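Local coordinates for protein ribosomal RNA small subunit methyltransferase D (Escherichia coli, PDB 2FPO) that methylates the N2 amino group of guanine 966 of 16S rRNA in the assembled 30S particle, with S-adenosyl-L-methionine as methyl donor, at residues Leu68-Glu71 with Ala72-Arg75; Lys95-Thr99 with Leu100-Asn104; Gly148-Ala151 with Asp152-Ile156. All coordinates share one frame; numbering follows the deposited sequence.

Interaction 1: Leu68-Glu71 with Ala72-Arg75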
ATOM      1  N   LEU A  68       0.615  -3.902  -5.157  1.00 33.48           N
ATOM      2  CA  LEU A  68      -0.316  -3.842  -4.036  1.00 33.35           C
ATOM      3  C   LEU A  68      -1.638  -3.164  -4.376  1.00 32.63           C
ATOM      4  O   LEU A  68      -2.702  -3.725  -4.135  1.00 31.36           O
ATOM      5  CB  LEU A  68       0.333  -3.212  -2.799  1.00 33.33           C
ATOM      6  CG  LEU A  68       1.556  -3.939  -2.236  1.00 33.82           C
ATOM      7  CD1 LEU A  68       2.044  -3.257  -0.964  1.00 33.23           C
ATOM      8  CD2 LEU A  68       1.225  -5.430  -1.973  1.00 36.38           C
ATOM      9  N   GLY A  69      -1.571  -1.952  -4.928  1.00 32.76           N
ATOM     10  CA  GLY A  69      -2.789  -1.225  -5.307  1.00 32.52           C
ATOM     11  C   GLY A  69      -3.652  -1.959  -6.330  1.00 31.27           C
ATOM     12  O   GLY A  69      -4.874  -1.976  -6.222  1.00 30.44           O
ATOM     13  N   LEU A  70      -3.002  -2.572  -7.316  1.00 31.56           N
ATOM     14  CA  LEU A  70      -3.682  -3.327  -8.371  1.00 31.49           C
ATOM     15  C   LEU A  70      -4.362  -4.608  -7.900  1.00 30.52           C
ATOM     16  O   LEU A  70      -5.485  -4.941  -8.294  1.00 30.45           O
ATOM     17  CB  LEU A  70      -2.712  -3.619  -9.520  1.00 32.16           C
ATOM     18  CG  LEU A  70      -2.319  -2.359 -10.306  1.00 32.03           C
ATOM     19  CD1 LEU A  70      -1.236  -2.683 -11.324  1.00 32.73           C
ATOM     20  CD2 LEU A  70      -3.540  -1.779 -10.986  1.00 32.99           C
ATOM     21  N   GLU A  71      -3.673  -5.334  -7.050  1.00 29.63           N
ATOM     22  CA  GLU A  71      -4.270  -6.485  -6.384  1.00 29.18           C
ATOM     23  C   GLU A  71      -5.473  -6.035  -5.519  1.00 28.46           C
ATOM     24  O   GLU A  71      -6.507  -6.709  -5.503  1.00 27.55           O
ATOM     25  CB  GLU A  71      -3.156  -7.161  -5.574  1.00 29.63           C
ATOM     26  CG  GLU A  71      -3.437  -8.496  -5.000  1.00 30.88           C
ATOM     27  CD  GLU A  71      -3.393  -9.597  -6.016  1.00 32.59           C
ATOM     28  OE1 GLU A  71      -2.428  -9.678  -6.829  1.00 29.63           O
ATOM     29  OE2 GLU A  71      -4.355 -10.381  -5.982  1.00 31.44           O
ATOM     30  N   ALA A  72      -5.352  -4.881  -4.832  1.00 27.61           N
ATOM     31  CA  ALA A  72      -6.476  -4.333  -4.048  1.00 27.55           C
ATOM     32  C   ALA A  72      -7.686  -4.036  -4.925  1.00 28.02           C
ATOM     33  O   ALA A  72      -8.787  -4.474  -4.614  1.00 28.69           O
ATOM     34  CB  ALA A  72      -6.051  -3.077  -3.189  1.00 27.93           C
ATOM     35  N   LEU A  73      -7.487  -3.362  -6.058  1.00 27.82           N
ATOM     36  CA  LEU A  73      -8.573  -3.087  -6.975  1.00 27.42           C
ATOM     37  C   LEU A  73      -9.209  -4.345  -7.557  1.00 27.82           C
ATOM     38  O   LEU A  73     -10.425  -4.405  -7.764  1.00 26.94           O
ATOM     39  CB  LEU A  73      -8.100  -2.169  -8.110  1.00 27.38           C
ATOM     40  CG  LEU A  73      -7.763  -0.770  -7.596  1.00 28.65           C
ATOM     41  CD1 LEU A  73      -6.726  -0.122  -8.545  1.00 28.37           C
ATOM     42  CD2 LEU A  73      -9.014   0.134  -7.374  1.00 25.64           C
ATOM     43  N   SER A  74      -8.377  -5.333  -7.841  1.00 27.63           N
ATOM     44  CA  SER A  74      -8.864  -6.581  -8.385  1.00 28.53           C
ATOM     45  C   SER A  74      -9.880  -7.228  -7.425  1.00 29.03           C
ATOM     46  O   SER A  74     -10.928  -7.730  -7.854  1.00 29.37           O
ATOM     47  CB  SER A  74      -7.693  -7.522  -8.653  1.00 27.69           C
ATOM     48  OG  SER A  74      -8.138  -8.677  -9.342  1.00 29.92           O
ATOM     49  N   ARG A  75      -9.570  -7.156  -6.132  1.00 29.15           N
ATOM     50  CA  ARG A  75     -10.323  -7.805  -5.090  1.00 29.78           C
ATOM     51  C   ARG A  75     -11.438  -6.893  -4.560  1.00 30.15           C
ATOM     52  O   ARG A  75     -11.916  -7.044  -3.418  1.00 28.67           O
ATOM     53  CB  ARG A  75      -9.361  -8.256  -4.004  1.00 29.59           C
ATOM     54  CG  ARG A  75      -8.304  -9.239  -4.516  1.00 30.14           C
ATOM     55  CD  ARG A  75      -7.288  -9.527  -3.415  1.00 30.14           C
ATOM     56  NE  ARG A  75      -6.173 -10.393  -3.837  1.00 29.13           N
ATOM     57  CZ  ARG A  75      -5.930 -11.615  -3.377  1.00 29.10           C
ATOM     58  NH1 ARG A  75      -6.738 -12.182  -2.479  1.00 29.37           N
ATOM     59  NH2 ARG A  75      -4.862 -12.288  -3.809  1.00 28.81           N
TER

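Interaction 2: Lys95-Thr99 with Leu100-Asn104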
ATOM      1  N   LYS A  95      -1.088   3.742 -17.373  1.00 27.17           N
ATOM      2  CA  LYS A  95      -1.342   2.884 -18.527  1.00 27.92           C
ATOM      3  C   LYS A  95      -1.948   1.546 -18.123  1.00 28.01           C
ATOM      4  O   LYS A  95      -2.914   1.097 -18.747  1.00 27.54           O
ATOM      5  CB  LYS A  95      -0.063   2.659 -19.320  1.00 28.06           C
ATOM      6  CG  LYS A  95       0.423   3.894 -20.091  1.00 30.19           C
ATOM      7  CD  LYS A  95       1.691   3.542 -20.817  1.00 34.04           C
ATOM      8  CE  LYS A  95       2.478   4.772 -21.222  1.00 38.18           C
ATOM      9  NZ  LYS A  95       3.791   4.340 -21.759  1.00 38.96           N
ATOM     10  N   ASN A  96      -1.401   0.913 -17.067  1.00 27.98           N
ATOM     11  CA  ASN A  96      -1.934  -0.379 -16.635  1.00 28.14           C
ATOM     12  C   ASN A  96      -3.329  -0.263 -16.096  1.00 28.53           C
ATOM     13  O   ASN A  96      -4.135  -1.142 -16.334  1.00 28.75           O
ATOM     14  CB  ASN A  96      -1.008  -1.097 -15.647  1.00 28.63           C
ATOM     15  CG  ASN A  96       0.292  -1.502 -16.283  1.00 30.17           C
ATOM     16  OD1 ASN A  96       0.365  -1.666 -17.497  1.00 34.62           O
ATOM     17  ND2 ASN A  96       1.329  -1.666 -15.477  1.00 33.03           N
ATOM     18  N   LEU A  97      -3.638   0.833 -15.403  1.00 28.27           N
ATOM     19  CA  LEU A  97      -5.017   1.069 -14.983  1.00 30.11           C
ATOM     20  C   LEU A  97      -5.982   1.230 -16.168  1.00 30.44           C
ATOM     21  O   LEU A  97      -7.149   0.814 -16.096  1.00 31.58           O
ATOM     22  CB  LEU A  97      -5.107   2.301 -14.071  1.00 29.83           C
ATOM     23  CG  LEU A  97      -4.488   2.167 -12.669  1.00 31.19           C
ATOM     24  CD1 LEU A  97      -4.224   3.552 -12.090  1.00 27.56           C
ATOM     25  CD2 LEU A  97      -5.347   1.324 -11.708  1.00 29.59           C
ATOM     26  N   ALA A  98      -5.504   1.856 -17.241  1.00 30.62           N
ATOM     27  CA  ALA A  98      -6.322   2.051 -18.439  1.00 31.02           C
ATOM     28  C   ALA A  98      -6.617   0.701 -19.133  1.00 31.25           C
ATOM     29  O   ALA A  98      -7.760   0.429 -19.513  1.00 32.17           O
ATOM     30  CB  ALA A  98      -5.651   3.062 -19.380  1.00 30.37           C
ATOM     31  N   THR A  99      -5.607  -0.156 -19.245  1.00 31.44           N
ATOM     32  CA  THR A  99      -5.767  -1.542 -19.724  1.00 32.55           C
ATOM     33  C   THR A  99      -6.859  -2.338 -18.981  1.00 32.83           C
ATOM     34  O   THR A  99      -7.695  -3.004 -19.598  1.00 33.59           O
ATOM     35  CB  THR A  99      -4.438  -2.301 -19.591  1.00 32.22           C
ATOM     36  OG1 THR A  99      -3.494  -1.740 -20.509  1.00 34.09           O
ATOM     37  CG2 THR A  99      -4.610  -3.778 -19.873  1.00 33.32           C
ATOM     38  N   LEU A 100      -6.835  -2.248 -17.658  1.00 32.46           N
ATOM     39  CA  LEU A 100      -7.750  -2.947 -16.784  1.00 32.96           C
ATOM     40  C   LEU A 100      -9.108  -2.264 -16.698  1.00 33.31           C
ATOM     41  O   LEU A 100     -10.039  -2.825 -16.102  1.00 32.58           O
ATOM     42  CB  LEU A 100      -7.128  -3.053 -15.379  1.00 32.36           C
ATOM     43  CG  LEU A 100      -5.823  -3.836 -15.253  1.00 32.70           C
ATOM     44  CD1 LEU A 100      -5.194  -3.657 -13.834  1.00 33.15           C
ATOM     45  CD2 LEU A 100      -6.051  -5.337 -15.606  1.00 33.12           C
ATOM     46  N   LYS A 101      -9.207  -1.059 -17.288  1.00 33.68           N
ATOM     47  CA  LYS A 101     -10.435  -0.256 -17.276  1.00 34.94           C
ATOM     48  C   LYS A 101     -10.796   0.096 -15.839  1.00 34.79           C
ATOM     49  O   LYS A 101     -11.983   0.148 -15.481  1.00 35.41           O
ATOM     50  CB  LYS A 101     -11.627  -1.006 -17.931  1.00 35.29           C
ATOM     51  CG  LYS A 101     -11.808  -0.819 -19.429  1.00 36.43           C
ATOM     52  CD  LYS A 101     -12.741  -1.915 -19.963  1.00 37.32           C
ATOM     53  CE  LYS A 101     -13.330  -1.593 -21.322  1.00 43.14           C
ATOM     54  NZ  LYS A 101     -12.291  -1.256 -22.337  1.00 46.16           N
ATOM     55  N   ALA A 102      -9.778   0.355 -15.019  1.00 33.73           N
ATOM     56  CA  ALA A 102     -10.009   0.632 -13.618  1.00 32.65           C
ATOM     57  C   ALA A 102     -10.094   2.146 -13.432  1.00 32.43           C
ATOM     58  O   ALA A 102      -9.057   2.836 -13.329  1.00 32.63           O
ATOM     59  CB  ALA A 102      -8.909   0.026 -12.776  1.00 31.87           C
ATOM     60  N   GLY A 103     -11.332   2.642 -13.395  1.00 31.21           N
ATOM     61  CA  GLY A 103     -11.618   4.062 -13.215  1.00 30.15           C
ATOM     62  C   GLY A 103     -11.605   4.521 -11.764  1.00 28.98           C
ATOM     63  O   GLY A 103     -11.472   5.714 -11.497  1.00 29.53           O
ATOM     64  N   ASN A 104     -11.760   3.565 -10.847  1.00 28.30           N
ATOM     65  CA  ASN A 104     -11.848   3.784  -9.412  1.00 27.41           C
ATOM     66  C   ASN A 104     -10.456   3.845  -8.742  1.00 26.85           C
ATOM     67  O   ASN A 104     -10.254   3.281  -7.671  1.00 27.02           O
ATOM     68  CB  ASN A 104     -12.758   2.710  -8.738  1.00 26.70           C
ATOM     69  CG  ASN A 104     -12.203   1.278  -8.864  1.00 28.81           C
ATOM     70  OD1 ASN A 104     -11.596   0.921  -9.883  1.00 28.24           O
ATOM     71  ND2 ASN A 104     -12.406   0.464  -7.826  1.00 24.66           N
TER

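Interaction 3: Gly148-Ala151 with Asp152-Ile156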
ATOM      1  N   GLY A 148      -4.817  12.947   9.127  1.00 29.67           N
ATOM      2  CA  GLY A 148      -6.167  12.491   8.817  1.00 28.67           C
ATOM      3  C   GLY A 148      -6.265  11.500   7.673  1.00 29.06           C
ATOM      4  O   GLY A 148      -7.328  11.347   7.065  1.00 28.36           O
ATOM      5  N   TRP A 149      -5.175  10.789   7.385  1.00 27.51           N
ATOM      6  CA  TRP A 149      -5.199   9.818   6.295  1.00 27.42           C
ATOM      7  C   TRP A 149      -5.867   8.470   6.650  1.00 26.67           C
ATOM      8  O   TRP A 149      -6.032   7.600   5.795  1.00 26.24           O
ATOM      9  CB  TRP A 149      -3.752   9.579   5.807  1.00 25.65           C
ATOM     10  CG  TRP A 149      -3.155  10.835   5.174  1.00 26.30           C
ATOM     11  CD1 TRP A 149      -2.274  11.702   5.737  1.00 24.62           C
ATOM     12  CD2 TRP A 149      -3.458  11.353   3.860  1.00 26.05           C
ATOM     13  NE1 TRP A 149      -1.965  12.726   4.842  1.00 25.20           N
ATOM     14  CE2 TRP A 149      -2.705  12.549   3.698  1.00 24.72           C
ATOM     15  CE3 TRP A 149      -4.306  10.923   2.807  1.00 25.18           C
ATOM     16  CZ2 TRP A 149      -2.742  13.311   2.525  1.00 23.85           C
ATOM     17  CZ3 TRP A 149      -4.369  11.707   1.632  1.00 24.56           C
ATOM     18  CH2 TRP A 149      -3.587  12.874   1.504  1.00 25.35           C
ATOM     19  N   LEU A 150      -6.197   8.279   7.919  1.00 27.26           N
ATOM     20  CA  LEU A 150      -6.619   6.954   8.403  1.00 27.56           C
ATOM     21  C   LEU A 150      -8.063   7.046   8.843  1.00 28.52           C
ATOM     22  O   LEU A 150      -8.424   7.991   9.514  1.00 28.06           O
ATOM     23  CB  LEU A 150      -5.722   6.476   9.577  1.00 27.53           C
ATOM     24  CG  LEU A 150      -4.206   6.380   9.307  1.00 27.44           C
ATOM     25  CD1 LEU A 150      -3.462   5.847  10.514  1.00 29.38           C
ATOM     26  CD2 LEU A 150      -3.971   5.456   8.145  1.00 28.24           C
ATOM     27  N   ALA A 151      -8.877   6.076   8.436  1.00 29.87           N
ATOM     28  CA  ALA A 151     -10.225   5.923   8.947  1.00 31.49           C
ATOM     29  C   ALA A 151     -10.090   5.443  10.377  1.00 32.89           C
ATOM     30  O   ALA A 151      -9.035   4.938  10.776  1.00 32.18           O
ATOM     31  CB  ALA A 151     -11.036   4.926   8.106  1.00 30.79           C
ATOM     32  N   ASP A 152     -11.152   5.667  11.143  1.00 34.70           N
ATOM     33  CA  ASP A 152     -11.269   5.245  12.535  1.00 37.21           C
ATOM     34  C   ASP A 152     -10.576   3.935  12.908  1.00 37.59           C
ATOM     35  O   ASP A 152      -9.835   3.933  13.907  1.00 38.97           O
ATOM     36  CB  ASP A 152     -12.745   5.243  12.986  1.00 37.75           C
ATOM     37  CG  ASP A 152     -13.307   6.656  13.138  1.00 41.42           C
ATOM     38  OD1 ASP A 152     -12.513   7.619  13.013  1.00 46.21           O
ATOM     39  OD2 ASP A 152     -14.530   6.820  13.377  1.00 43.19           O
ATOM     40  N   GLU A 153     -10.794   2.853  12.141  1.00 36.44           N
ATOM     41  CA  GLU A 153     -10.155   1.569  12.448  1.00 37.02           C
ATOM     42  C   GLU A 153      -9.274   1.035  11.321  1.00 35.81           C
ATOM     43  O   GLU A 153      -9.365  -0.132  10.949  1.00 37.19           O
ATOM     44  CB  GLU A 153     -11.186   0.498  12.817  1.00 37.10           C
ATOM     45  CG  GLU A 153     -11.918   0.728  14.143  1.00 39.17           C
ATOM     46  CD  GLU A 153     -12.632  -0.533  14.612  1.00 39.73           C
ATOM     47  OE1 GLU A 153     -12.992  -0.593  15.801  1.00 44.29           O
ATOM     48  OE2 GLU A 153     -12.807  -1.471  13.793  1.00 43.80           O
ATOM     49  N   ALA A 154      -8.413   1.882  10.791  1.00 33.84           N
ATOM     50  CA  ALA A 154      -7.620   1.540   9.617  1.00 32.33           C
ATOM     51  C   ALA A 154      -6.580   0.418   9.849  1.00 31.28           C
ATOM     52  O   ALA A 154      -6.125   0.184  10.978  1.00 30.60           O
ATOM     53  CB  ALA A 154      -6.958   2.810   9.082  1.00 31.89           C
ATOM     54  N   LEU A 155      -6.232  -0.263   8.759  1.00 30.02           N
ATOM     55  CA  LEU A 155      -5.152  -1.249   8.716  1.00 29.66           C
ATOM     56  C   LEU A 155      -4.028  -0.662   7.909  1.00 29.49           C
ATOM     57  O   LEU A 155      -4.266  -0.127   6.825  1.00 30.65           O
ATOM     58  CB  LEU A 155      -5.645  -2.548   8.064  1.00 28.79           C
ATOM     59  CG  LEU A 155      -6.718  -3.200   8.929  1.00 29.38           C
ATOM     60  CD1 LEU A 155      -7.593  -4.162   8.132  1.00 27.32           C
ATOM     61  CD2 LEU A 155      -6.069  -3.866  10.162  1.00 30.57           C
ATOM     62  N   ILE A 156      -2.824  -0.683   8.461  1.00 29.75           N
ATOM     63  CA  ILE A 156      -1.640  -0.153   7.785  1.00 29.13           C
ATOM     64  C   ILE A 156      -0.597  -1.282   7.625  1.00 29.30           C
ATOM     65  O   ILE A 156      -0.118  -1.858   8.593  1.00 29.89           O
ATOM     66  CB  ILE A 156      -1.015   1.040   8.542  1.00 28.87           C
ATOM     67  CG1 ILE A 156      -2.059   2.118   8.873  1.00 28.84           C
ATOM     68  CG2 ILE A 156       0.175   1.636   7.762  1.00 28.90           C
ATOM     69  CD1 ILE A 156      -2.734   1.944  10.287  1.00 29.48           C
TER
HETATM   70  O   HOH W   1     -10.309   9.000  12.280  1.00 52.50           O

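Interaction 1: Leu68-Glu71 with Ala72-Arg75
The Arg75 guanidinium takes Glu71 OE2 at its edge, close to its own plane, while the carboxylate plane is turned 58° against it. NE and NH2 converge on this one oxygen: Arg75 NE lies 2.8 Å from Glu71 OE2 and meets its anti lone pair, whereas Arg75 NH2, 2.9 Å from Glu71 OE2, comes from above the carboxylate plane. This i to i+4 salt bridge forms because Glu71 CG stands anti to the backbone N (chi1 -169°) and the chain bends at chi2, while Arg75 runs extended from CG to NE. Beneath it, Arg75 N donates to Glu71 O at 3.2 Å as the helix 67-74 ends. On another flank, Leu70 CD2 and Leu73 CD1 lie 4.3 Å apart; both side chains pack on helix 87-99, and helix 67-74 itself is the crossover helix between strands 57-60 and 79-83. A leucine in place of Arg75 would probably take both strong donors from Glu71 OE2 and leave the buried acid with Arg42 but without its second positive partner. Glu71 OE1 is held by Arg42 NH1 and Ile17 N. With an arginine at each oxygen, the buried carboxylate is likely to stay ionised and is restrained from rotating.

Interaction 2: Lys95-Thr99 with Leu100-Asn104
Ala102 N and Lys101 N both turn back to the last turn of helix 87-99, donating to Leu97 O at 2.9 Å and to Ala98 O at 3.0 Å, as Lys101 adopts a positive phi of 62°. This is a Schellman motif, with its six-to-one and five-to-two bonds both present. The two bonds differ in shape: the one to Leu97 O is nearly straight, whereas Lys101 N sits 71° out of the Ala98 carbonyl plane. One step earlier, Leu100 N closes an ordinary helical bond to Asn96 O at 3.2 Å.

The apolar pair expected of this cap is present too. Leu97 has CG anti to its carbonyl carbon (chi1 -70°), and its CD2 branch meets Ala102 CB at 3.9 Å. Leu97 also packs on Leu70 and Leu73 of helix 67-74, and Ala102 touches Trp21, so the apolar side of the cap packs against helix 67-74 and Trp21. Leu100 lies back along the flank of the last turn, its CG 3.4 Å from Asn96 O, and continues inward to Leu70 and Leu26. The amide of Asn96 is committed elsewhere, through OD1 to Gln92 NE2 and through ND2 to Pro27 O. On the exposed side, besides its backbone bond to Lys95 O, Thr99 adds a weak hydroxyl bond, with Thr99 OG1 donating to Lys95 O at 3.4 Å.

Interaction 3: Gly148-Ala151 with Asp152-Ile156
A beta turn, Ala151 to Ala154, carries the chain round a corner into strand 154-161 of the mixed seven-stranded sheet, whose 3-2-1-4-5-7-6 order marks the class I methyltransferase fold. The short strand 150-151 before the corner does not pair with strand 154-161 as a hairpin; its backbone is bonded to His123, at the start of strand 123-128, and the chain then turns a corner at Asp152 and Glu153. The evidence for the turn is the i to i+3 bond: Ala154 N donates to Ala151 O at 3.1 Å. It is a bent bond, with an N-H...O angle of 136° and the donor lying 55° out of the carbonyl plane. Ala151 O has a second, weak donor in Arg191 NH1.

Inside the corner the side chains meet through apolar contacts. Leu150 CB meets Ala154 CB at 3.9 Å, and Leu150 CD2 continues along the same side to Ile156 CG1, also at 3.9 Å. The Leu150 and Ile156 side chains cross at about a right angle, and both Leu150 branches touch Ile156, with Leu150 CD1 reaching Ile156 CD1 at 4.0 Å. A chi2 of 92° at Ile156, away from a staggered value, places CD1 there. Strand alternation accounts for the pairing, since Ala154 and Ile156 share the face toward Leu150, while Leu155 points the other way and packs on Leu188 and His176. Trp173 lies against both Leu150 and Ile156, and Val126 against Leu150, so the cluster joins this corner to the adjacent strand 123-128 and to the edge strand 173-181.

The outer side of the turn is polar and exposed. Here a water bridges the two segments: it donates to Asp152 OD1 at 2.7 Å and, weakly, to Leu150 O at 3.5 Å.

Interactions 1 and 2 share one packing layer, with centres 11 Å apart: Leu70 CD2 meets Leu97 CD2 at 3.7 Å and Leu100 CD1 at 3.8 Å, while Leu73 CD2 lies 3.4 Å from Asn104 O. The helix 67-74 is thus joined to the end of helix 87-99 and the loop after it. Interaction 3 stands apart, its nearest atoms about 9 Å from interaction 1 and about 14 Å from interaction 2, where the chain enters strand 154-161. Chemistry follows place: interaction 1 is buried and adds an ion pair to its helical bonds, whereas interactions 2 and 3, partly buried, combine backbone closure and apolar inner contacts with a solvent-facing side.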